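PDB 5Y2A: insect group II chitinase from Ostrinia furnacalis, which probably hydrolyses chitin, through a glycoside hydrolase family 18 catalytic domain, during chitin breakdown in the insect. Local coordinates for residues I190-Y195 / L241-P246; A209-H214 / F222-T227. All coordinates share one frame; numbering follows the deposited sequence.

Interaction 1 of 2, residues I190-Y195 / L241-P246; sequences ISLMTY and LVVGVP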
loop_
_atom_site.group_PDB
_atom_site.type_symbol
_atom_site.label_atom_id
_atom_site.label_comp_id
_atom_site.label_asym_id
_atom_site.label_seq_id
_atom_site.Cartn_x
_atom_site.Cartn_y
_atom_site.Cartn_z
ATOM N N ILE A 190 -9.326 22.124 -16.167
ATOM C CA ILE A 190 -8.091 21.604 -15.596
ATOM C C ILE A 190 -8.322 21.467 -14.101
ATOM O O ILE A 190 -8.516 22.470 -13.404
ATOM C CB ILE A 190 -6.898 22.522 -15.890
ATOM C CG1 ILE A 190 -6.603 22.560 -17.391
ATOM C CG2 ILE A 190 -5.679 22.082 -15.121
ATOM C CD1 ILE A 190 -5.676 23.680 -17.773
ATOM N N SER A 191 -8.317 20.238 -13.601
ATOM C CA SER A 191 -8.501 19.997 -12.174
ATOM C C SER A 191 -7.130 20.006 -11.507
ATOM O O SER A 191 -6.353 19.057 -11.653
ATOM C CB SER A 191 -9.232 18.679 -11.924
ATOM O OG SER A 191 -10.630 18.812 -12.177
ATOM N N LEU A 192 -6.839 21.073 -10.771
ATOM C CA LEU A 192 -5.588 21.153 -10.029
ATOM C C LEU A 192 -5.654 20.218 -8.830
ATOM O O LEU A 192 -6.553 20.342 -7.993
ATOM C CB LEU A 192 -5.339 22.587 -9.571
ATOM C CG LEU A 192 -5.399 23.670 -10.653
ATOM C CD1 LEU A 192 -5.292 25.039 -9.993
ATOM C CD2 LEU A 192 -4.290 23.470 -11.681
ATOM N N MET A 193 -4.712 19.280 -8.735
ATOM C CA MET A 193 -4.674 18.383 -7.577
ATOM C C MET A 193 -3.962 19.094 -6.426
ATOM O O MET A 193 -2.856 18.746 -6.004
ATOM C CB MET A 193 -4.027 17.058 -7.941
ATOM C CG MET A 193 -4.903 16.238 -8.870
ATOM S SD MET A 193 -4.203 14.610 -9.230
ATOM C CE MET A 193 -2.936 15.101 -10.375
ATOM N N THR A 194 -4.651 20.109 -5.903
ATOM C CA THR A 194 -4.109 20.993 -4.872
ATOM C C THR A 194 -4.214 20.349 -3.484
ATOM O O THR A 194 -4.885 20.837 -2.578
ATOM C CB THR A 194 -4.818 22.340 -4.941
ATOM O OG1 THR A 194 -6.198 22.144 -5.290
ATOM C CG2 THR A 194 -4.172 23.205 -6.013
ATOM N N TYR A 195 -3.520 19.220 -3.339
ATOM C CA TYR A 195 -3.460 18.499 -2.075
ATOM C C TYR A 195 -2.272 17.550 -2.117
ATOM O O TYR A 195 -1.595 17.416 -3.139
ATOM C CB TYR A 195 -4.763 17.748 -1.789
ATOM C CG TYR A 195 -5.400 17.101 -2.995
ATOM C CD1 TYR A 195 -4.836 15.969 -3.585
ATOM C CD2 TYR A 195 -6.568 17.615 -3.540
ATOM C CE1 TYR A 195 -5.426 15.369 -4.687
ATOM C CE2 TYR A 195 -7.161 17.023 -4.647
ATOM C CZ TYR A 195 -6.588 15.904 -5.212
ATOM O OH TYR A 195 -7.178 15.313 -6.303
ATOM N N LEU A 241 -9.534 26.640 -14.750
ATOM C CA LEU A 241 -8.897 26.083 -13.564
ATOM C C LEU A 241 -9.943 25.683 -12.532
ATOM O O LEU A 241 -10.787 26.489 -12.139
ATOM C CB LEU A 241 -7.913 27.081 -12.960
ATOM C CG LEU A 241 -6.713 27.405 -13.854
ATOM C CD1 LEU A 241 -5.807 28.433 -13.185
ATOM C CD2 LEU A 241 -5.946 26.123 -14.188
ATOM N N VAL A 242 -9.868 24.438 -12.080
ATOM C CA VAL A 242 -10.770 23.906 -11.068
ATOM C C VAL A 242 -9.916 23.490 -9.876
ATOM O O VAL A 242 -8.997 22.674 -10.022
ATOM C CB VAL A 242 -11.595 22.731 -11.622
ATOM C CG1 VAL A 242 -12.400 22.054 -10.513
ATOM C CG2 VAL A 242 -12.520 23.228 -12.735
ATOM N N VAL A 243 -10.209 24.048 -8.704
ATOM C CA VAL A 243 -9.336 23.899 -7.542
ATOM C C VAL A 243 -9.790 22.700 -6.713
ATOM O O VAL A 243 -10.896 22.695 -6.163
ATOM C CB VAL A 243 -9.315 25.180 -6.696
ATOM C CG1 VAL A 243 -8.529 24.956 -5.411
ATOM C CG2 VAL A 243 -8.706 26.323 -7.501
ATOM N N GLY A 244 -8.929 21.690 -6.618
ATOM C CA GLY A 244 -9.257 20.512 -5.838
ATOM C C GLY A 244 -9.214 20.771 -4.343
ATOM O O GLY A 244 -8.407 21.552 -3.835
ATOM N N VAL A 245 -10.105 20.090 -3.633
ATOM C CA VAL A 245 -10.193 20.147 -2.176
ATOM C C VAL A 245 -10.119 18.711 -1.675
ATOM O O VAL A 245 -10.918 17.872 -2.114
ATOM C CB VAL A 245 -11.496 20.826 -1.718
ATOM C CG1 VAL A 245 -11.585 20.863 -0.190
ATOM C CG2 VAL A 245 -11.637 22.226 -2.318
ATOM N N PRO A 246 -9.199 18.377 -0.767
ATOM C CA PRO A 246 -9.151 17.010 -0.228
ATOM C C PRO A 246 -10.229 16.813 0.834
ATOM O O PRO A 246 -10.424 17.664 1.706
ATOM C CB PRO A 246 -7.747 16.922 0.382
ATOM C CG PRO A 246 -7.484 18.345 0.850
ATOM C CD PRO A 246 -8.149 19.238 -0.191
HETATM O O HOH W 1 -6.982 22.354 -1.687
#
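Two neighbouring parallel strands of the TIM barrel of family 18 chitinases meet where Ile190-Tyr195 runs beside Leu241-Pro246. The ladder is regular at first: Val242 N donates to Ile190 O (2.7 Å), and Leu192 N reaches Val242 O at 2.8 Å. Gly244 N then bonds Leu192 O, but longer and more bent, at 3.1 Å with 138° at the hydrogen. Beyond Leu192 the segment 190-195 passes through inverse gamma turns at Met193 and Thr194, and a side chain takes over the pairing. Thr194 OG1, wedged between its own N and carbonyl carbon (chi1 36°), donates to Gly244 O at 2.7 Å. A water gives hydrogens to both Gly244 O and Thr194 O, so the glycine carbonyl is gripped twice. Gly244 has to be small, because a beta carbon there would collide with Leu192 O and crowd Tyr195 CE2. Farther along, Tyr195 CB rests on Pro246 CB at 3.8 Å, the two side chains sliding past each other in opposite directions; the tyrosine ring also stacks with Trp343. At the other end, Leu241 CD2 rests against both Ile190 CB and Leu192 CD2, 4.0 Å from the latter, on the side that helix 224-233 covers. A valine in place of Thr194 would probably leave Gly244 O with the water but without its hydroxyl donor, weakening the tie between the turn and the strand. Backbone bonds thus pair the strands in the buried barrel wall, while hydroxyl and water satisfy a carbonyl where the regular ladder stops.

Interaction 2 of 2, residues A209-H214 / F222-T227; sequences APMYVH and FNVNFT. With NAG (2-acetamido-2-deoxy-beta-D-glucopyranose), chain C.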
loop_
_atom_site.group_PDB
_atom_site.type_symbol
_atom_site.label_atom_id
_atom_site.label_comp_id
_atom_site.label_asym_id
_atom_site.label_seq_id
_atom_site.Cartn_x
_atom_site.Cartn_y
_atom_site.Cartn_z
ATOM N N ALA A 209 -2.907 20.351 2.531
ATOM C CA ALA A 209 -3.294 21.308 1.490
ATOM C C ALA A 209 -3.256 22.724 2.043
ATOM O O ALA A 209 -4.297 23.368 2.231
ATOM C CB ALA A 209 -4.682 20.973 0.943
ATOM N N PRO A 210 -2.058 23.261 2.281
ATOM C CA PRO A 210 -1.954 24.649 2.747
ATOM C C PRO A 210 -2.550 25.603 1.725
ATOM O O PRO A 210 -2.403 25.415 0.518
ATOM C CB PRO A 210 -0.442 24.865 2.904
ATOM C CG PRO A 210 0.176 23.482 2.883
ATOM C CD PRO A 210 -0.736 22.660 2.023
ATOM N N MET A 211 -3.263 26.613 2.221
ATOM C CA MET A 211 -3.895 27.596 1.348
ATOM C C MET A 211 -2.944 28.733 0.987
ATOM O O MET A 211 -2.788 29.064 -0.194
ATOM C CB MET A 211 -5.158 28.149 2.010
ATOM C CG MET A 211 -5.900 29.156 1.155
ATOM S SD MET A 211 -6.616 28.392 -0.309
ATOM C CE MET A 211 -6.392 29.660 -1.546
ATOM N N TYR A 212 -2.297 29.327 1.991
ATOM C CA TYR A 212 -1.366 30.433 1.810
ATOM C C TYR A 212 -0.042 30.083 2.477
ATOM O O TYR A 212 0.051 29.125 3.246
ATOM C CB TYR A 212 -1.933 31.743 2.387
ATOM C CG TYR A 212 -3.292 32.098 1.822
ATOM C CD1 TYR A 212 -3.444 32.381 0.470
ATOM C CD2 TYR A 212 -4.419 32.135 2.630
ATOM C CE1 TYR A 212 -4.682 32.694 -0.064
ATOM C CE2 TYR A 212 -5.662 32.453 2.111
ATOM C CZ TYR A 212 -5.787 32.732 0.760
ATOM O OH TYR A 212 -7.019 33.044 0.232
ATOM N N VAL A 213 0.990 30.878 2.168
ATOM C CA VAL A 213 2.304 30.683 2.773
ATOM C C VAL A 213 2.203 30.780 4.289
ATOM O O VAL A 213 1.488 31.628 4.835
ATOM C CB VAL A 213 3.307 31.709 2.216
ATOM C CG1 VAL A 213 4.615 31.679 3.001
ATOM C CG2 VAL A 213 3.575 31.453 0.746
ATOM N N HIS A 214 2.925 29.900 4.977
ATOM C CA HIS A 214 2.990 29.868 6.427
ATOM C C HIS A 214 4.425 30.172 6.829
ATOM O O HIS A 214 5.360 29.895 6.072
ATOM C CB HIS A 214 2.538 28.489 6.957
ATOM C CG HIS A 214 2.312 28.434 8.436
ATOM N ND1 HIS A 214 3.341 28.308 9.346
ATOM C CD2 HIS A 214 1.170 28.465 9.163
ATOM C CE1 HIS A 214 2.842 28.272 10.568
ATOM N NE2 HIS A 214 1.527 28.363 10.486
ATOM N N PHE A 222 4.586 25.603 -1.919
ATOM C CA PHE A 222 3.768 24.459 -1.503
ATOM C C PHE A 222 2.465 24.929 -0.848
ATOM O O PHE A 222 2.201 24.690 0.327
ATOM C CB PHE A 222 4.557 23.554 -0.562
ATOM C CG PHE A 222 5.423 22.550 -1.267
ATOM C CD1 PHE A 222 6.419 22.962 -2.140
ATOM C CD2 PHE A 222 5.249 21.190 -1.051
ATOM C CE1 PHE A 222 7.225 22.039 -2.787
ATOM C CE2 PHE A 222 6.049 20.263 -1.702
ATOM C CZ PHE A 222 7.038 20.688 -2.569
ATOM N N ASN A 223 1.650 25.634 -1.629
ATOM C CA ASN A 223 0.352 26.068 -1.129
ATOM C C ASN A 223 -0.571 26.331 -2.310
ATOM O O ASN A 223 -0.119 26.601 -3.427
ATOM C CB ASN A 223 0.473 27.309 -0.235
ATOM C CG ASN A 223 1.147 28.474 -0.936
ATOM O OD1 ASN A 223 0.488 29.269 -1.598
ATOM N ND2 ASN A 223 2.465 28.590 -0.776
ATOM N N VAL A 224 -1.879 26.248 -2.040
ATOM C CA VAL A 224 -2.876 26.343 -3.110
ATOM C C VAL A 224 -2.756 27.669 -3.846
ATOM O O VAL A 224 -2.816 27.722 -5.085
ATOM C CB VAL A 224 -4.292 26.156 -2.533
ATOM C CG1 VAL A 224 -5.348 26.420 -3.601
ATOM C CG2 VAL A 224 -4.452 24.753 -1.946
ATOM N N ASN A 225 -2.604 28.761 -3.100
ATOM C CA ASN A 225 -2.597 30.080 -3.720
ATOM C C ASN A 225 -1.446 30.223 -4.711
ATOM O O ASN A 225 -1.636 30.743 -5.817
ATOM C CB ASN A 225 -2.532 31.160 -2.645
ATOM C CG ASN A 225 -2.555 32.554 -3.225
ATOM O OD1 ASN A 225 -3.374 32.875 -4.085
ATOM N ND2 ASN A 225 -1.637 33.387 -2.765
ATOM N N PHE A 226 -0.254 29.731 -4.361
ATOM C CA PHE A 226 0.833 29.773 -5.332
ATOM C C PHE A 226 0.497 28.922 -6.546
ATOM O O PHE A 226 0.657 29.365 -7.690
ATOM C CB PHE A 226 2.158 29.308 -4.724
ATOM C CG PHE A 226 3.301 29.358 -5.705
ATOM C CD1 PHE A 226 3.509 28.325 -6.617
ATOM C CD2 PHE A 226 4.143 30.461 -5.747
ATOM C CE1 PHE A 226 4.537 28.386 -7.539
ATOM C CE2 PHE A 226 5.176 30.524 -6.660
ATOM C CZ PHE A 226 5.371 29.488 -7.561
ATOM N N THR A 227 0.039 27.688 -6.313
ATOM C CA THR A 227 -0.259 26.777 -7.415
ATOM C C THR A 227 -1.205 27.413 -8.423
ATOM O O THR A 227 -0.985 27.336 -9.640
ATOM C CB THR A 227 -0.866 25.481 -6.874
ATOM O OG1 THR A 227 0.044 24.862 -5.953
ATOM C CG2 THR A 227 -1.171 24.533 -8.013
HETATM C C1 NAG C . -1.542 34.730 -3.257
HETATM C C2 NAG C . -1.328 35.747 -2.145
HETATM C C3 NAG C . -1.124 37.146 -2.733
HETATM C C4 NAG C . -0.043 37.147 -3.810
HETATM C C5 NAG C . -0.294 36.028 -4.818
HETATM C C6 NAG C . 0.827 35.866 -5.821
HETATM C C7 NAG C . -2.278 35.603 0.113
HETATM C C8 NAG C . -3.519 35.708 0.947
HETATM N N2 NAG C . -2.439 35.763 -1.206
HETATM O O3 NAG C . -0.785 38.025 -1.666
HETATM O O4 NAG C . -0.105 38.348 -4.574
HETATM O O5 NAG C . -0.447 34.768 -4.149
HETATM O O6 NAG C . 2.009 35.363 -5.211
HETATM O O7 NAG C . -1.182 35.371 0.607
#
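A sugar joined covalently to one segment lays its acetyl methyl on an aromatic ring of the other: NAG C1 is bonded to Asn225 ND2, and NAG C8 sits over one face of the Tyr212 ring, 3.4 Å from CD1 and offset toward the rim. The opposite face is covered by Met211 CG, so the ring is sandwiched between its chain neighbour and the glycan. Asn225 CG lies at the ring edge, in its plane, with the amide turned 72° from the ring, while Asn225 CB stands 3.5 Å from Tyr212 CD1. Both polar tips are tied to helix 322-334, Tyr212 OH to His327 and Asn225 OD1 to Tyr331. Beneath the sugar, two backbone bonds join the loop to the first turn of helix 224-233: Val224 N to Pro210 O at 2.7 Å and Asn225 N to Met211 O at 2.9 Å. Asn223 is the N-cap; its OD1 accepts from Phe226 N at 2.9 Å, with the donor well above the amide's carbonyl plane. Val213 CG2 approaches the ND2 of that cap to 3.4 Å, and ND2 itself bonds Asn220 O. Deeper in, Met211, its CG anti to the backbone N (chi1 -179°) and the chain then bent at chi2 and chi3, brings SD to 3.9 Å from Val224 CB. The loop carbonyls and the cap oxygen together take up N-H groups that the first helical turn cannot satisfy internally, and ring contact with the acetyl group, added to the linkage and the Tyr331 bond, is likely to limit how far this N-linked sugar can swing.

Interaction 2 falls between the two segments of interaction 1 along the chain: strand 189-192 leads into the long loop holding 209-214, then helix 224-233 starts within 222-227, and strand 241-254 follows. This is one beta-alpha-beta unit of the TIM barrel, with its helix packed against the strands. The centres lie 12 Å apart, and the contacts touch directly: Thr194 CB meets Val224 CG2 at 3.9 Å, and Ala209 CB packs on Thr194 O and Pro246 CG. Interaction 1 forms one part of the buried barrel wall, while interaction 2 fixes the beginning of the outer helix and bears the N-linked glycan on Asn225.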